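Local structure of ABC-type metal ion transport system, periplasmic component (Vibrio vulnificus, 3K2D) at residues L123-Q126 / I130-R133. The protein activates Toll-like receptor 2 as an immunogenic lipoprotein, binds methionine between its two lobes and probably serves an ABC-type methionine uptake system. The protein carries 4 engineered substitutions. Residues are numbered along the deposited sequence; the frame is centred on the assembly and turned at random.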
ATOM      1  N   LEU A 123      14.722  -1.406  -2.576  1.00 16.47           N
ATOM      2  CA  LEU A 123      14.991  -1.032  -1.193  1.00 15.25           C
ATOM      3  C   LEU A 123      16.149  -1.841  -0.612  1.00 16.25           C
ATOM      4  O   LEU A 123      17.001  -1.304   0.096  1.00 16.96           O
ATOM      5  CB  LEU A 123      13.738  -1.232  -0.345  1.00 11.66           C
ATOM      6  CG  LEU A 123      13.888  -0.876   1.132  1.00 12.03           C
ATOM      7  CD1 LEU A 123      14.287   0.581   1.279  1.00 11.48           C
ATOM      8  CD2 LEU A 123      12.585  -1.155   1.854  1.00 10.58           C
ATOM      9  N   LEU A 124      16.176  -3.136  -0.908  1.00 16.82           N
ATOM     10  CA  LEU A 124      17.245  -3.997  -0.420  1.00 18.09           C
ATOM     11  C   LEU A 124      18.584  -3.506  -0.959  1.00 19.98           C
ATOM     12  O   LEU A 124      19.582  -3.461  -0.239  1.00 19.40           O
ATOM     13  CB  LEU A 124      17.005  -5.445  -0.859  1.00 14.54           C
ATOM     14  CG  LEU A 124      15.883  -6.169  -0.112  1.00 14.54           C
ATOM     15  CD1 LEU A 124      15.619  -7.539  -0.735  1.00  9.21           C
ATOM     16  CD2 LEU A 124      16.271  -6.289   1.362  1.00 13.15           C
ATOM     17  N   GLU A 125      18.595  -3.138  -2.234  1.00 21.99           N
ATOM     18  CA  GLU A 125      19.801  -2.641  -2.879  1.00 22.67           C
ATOM     19  C   GLU A 125      20.312  -1.411  -2.139  1.00 23.81           C
ATOM     20  O   GLU A 125      21.514  -1.258  -1.937  1.00 23.74           O
ATOM     21  CB  GLU A 125      19.496  -2.297  -4.328  1.00 22.54           C
ATOM     22  CG  GLU A 125      20.668  -1.787  -5.120  1.00 24.17           C
ATOM     23  CD  GLU A 125      20.301  -1.563  -6.572  1.00 24.13           C
ATOM     24  OE1 GLU A 125      19.231  -0.974  -6.815  1.00 24.27           O
ATOM     25  OE2 GLU A 125      21.076  -1.969  -7.464  1.00 23.76           O
ATOM     26  N   GLN A 126      19.396  -0.542  -1.721  1.00 24.42           N
ATOM     27  CA  GLN A 126      19.780   0.661  -0.990  1.00 25.35           C
ATOM     28  C   GLN A 126      20.423   0.317   0.340  1.00 24.78           C
ATOM     29  O   GLN A 126      21.124   1.133   0.928  1.00 25.12           O
ATOM     30  CB  GLN A 126      18.562   1.553  -0.753  1.00 27.41           C
ATOM     31  CG  GLN A 126      18.040   2.133  -2.024  1.00 32.33           C
ATOM     32  CD  GLN A 126      19.122   2.886  -2.749  1.00 35.06           C
ATOM     33  OE1 GLN A 126      19.518   3.968  -2.322  1.00 38.40           O
ATOM     34  NE2 GLN A 126      19.631   2.310  -3.835  1.00 35.86           N
ATOM     35  N   ILE A 130      22.013  -6.338  -1.729  1.00 24.07           N
ATOM     36  CA  ILE A 130      22.101  -6.895  -3.075  1.00 23.13           C
ATOM     37  C   ILE A 130      22.312  -5.775  -4.075  1.00 23.19           C
ATOM     38  O   ILE A 130      22.160  -4.600  -3.749  1.00 23.30           O
ATOM     39  CB  ILE A 130      20.807  -7.616  -3.491  1.00 22.37           C
ATOM     40  CG1 ILE A 130      19.657  -6.608  -3.542  1.00 22.15           C
ATOM     41  CG2 ILE A 130      20.500  -8.746  -2.532  1.00 20.17           C
ATOM     42  CD1 ILE A 130      18.701  -6.838  -4.683  1.00 23.46           C
ATOM     43  N   LYS A 131      22.670  -6.141  -5.295  1.00 23.94           N
ATOM     44  CA  LYS A 131      22.851  -5.149  -6.336  1.00 26.25           C
ATOM     45  C   LYS A 131      22.014  -5.601  -7.530  1.00 26.44           C
ATOM     46  O   LYS A 131      21.942  -6.798  -7.819  1.00 27.03           O
ATOM     47  CB  LYS A 131      24.328  -5.024  -6.720  1.00 28.53           C
ATOM     48  CG  LYS A 131      24.583  -3.840  -7.629  1.00 34.11           C
ATOM     49  CD  LYS A 131      26.034  -3.701  -8.058  1.00 38.01           C
ATOM     50  CE  LYS A 131      26.171  -2.576  -9.102  1.00 40.45           C
ATOM     51  NZ  LYS A 131      25.296  -2.790 -10.312  1.00 40.08           N
ATOM     52  N   LEU A 132      21.360  -4.651  -8.199  1.00 25.34           N
ATOM     53  CA  LEU A 132      20.520  -4.960  -9.361  1.00 24.95           C
ATOM     54  C   LEU A 132      21.166  -4.433 -10.635  1.00 25.97           C
ATOM     55  O   LEU A 132      21.977  -3.511 -10.584  1.00 26.95           O
ATOM     56  CB  LEU A 132      19.140  -4.330  -9.192  1.00 21.26           C
ATOM     57  CG  LEU A 132      18.379  -4.837  -7.967  1.00 23.13           C
ATOM     58  CD1 LEU A 132      17.234  -3.895  -7.637  1.00 22.55           C
ATOM     59  CD2 LEU A 132      17.869  -6.252  -8.228  1.00 21.84           C
ATOM     60  N   ARG A 133      20.811  -5.009 -11.778  1.00 26.72           N
ATOM     61  CA  ARG A 133      21.380  -4.557 -13.036  1.00 28.92           C
ATOM     62  C   ARG A 133      21.125  -3.069 -13.231  1.00 30.13           C
ATOM     63  O   ARG A 133      20.157  -2.523 -12.729  1.00 30.30           O
ATOM     64  CB  ARG A 133      20.814  -5.358 -14.211  1.00 29.48           C
ATOM     65  CG  ARG A 133      19.381  -5.069 -14.589  1.00 29.41           C
ATOM     66  CD  ARG A 133      18.919  -6.109 -15.593  1.00 32.62           C
ATOM     67  NE  ARG A 133      17.597  -5.820 -16.135  1.00 36.86           N
ATOM     68  CZ  ARG A 133      17.344  -4.869 -17.028  1.00 38.34           C
ATOM     69  NH1 ARG A 133      18.331  -4.112 -17.488  1.00 41.49           N
ATOM     70  NH2 ARG A 133      16.107  -4.672 -17.460  1.00 38.68           N
TER
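Glu125 stretches its side chain over the backbone of Ile130 and Lys131 to the backbone N of Leu132, joining the C-terminal part of helix 114-126 to the strand beyond a short connection. Its CG lies anti to the backbone N (chi1 -179°), and the chain, extended beyond CG, carries OE2 past Ile130 O to Leu132 N. There OE2 accepts a hydrogen bond from Leu132 N at 2.8 Å, nearly straight at 163°. The N-H comes from above the carboxylate plane, 53° out of it. Glutamate suits the position because it combines reach with an acceptor for this strand N-H, while remaining partly exposed. Lys131 NZ stands 5.2 Å from Glu125 OE2, too far for a salt bridge, but its positive charge may still favour the carboxylate electrostatically. The CB of Lys131 points away from the helix, which suits a charged, exposed chain.

Nearer the helix, the backbones themselves approach: Glu125 CA is 3.2 Å from Ile130 O, a CA-H...O contact. Beside it, Leu124 CB meets the CG1 arm of Ile130 at 3.9 Å, and both apolar side chains suit a buried place. The side chain of Leu132 crosses that of Glu125 obliquely, with CD1 3.6 Å from OE1, so the carboxylate rests against hydrocarbon as well as meeting the N-H.

The contact belongs to the lobe of this periplasmic-binding-protein fold that contains helix 114-126. Leu124 also touches Phe192 and Ile173, on strands of that lobe's five-stranded sheet. Strand 131-132 in turn pairs antiparallel with strand 145-147, where buried, apolar Leu132 is well suited to pack on Ile145; the small two-stranded sheet is thus tied to the C-terminal part of helix 114-126.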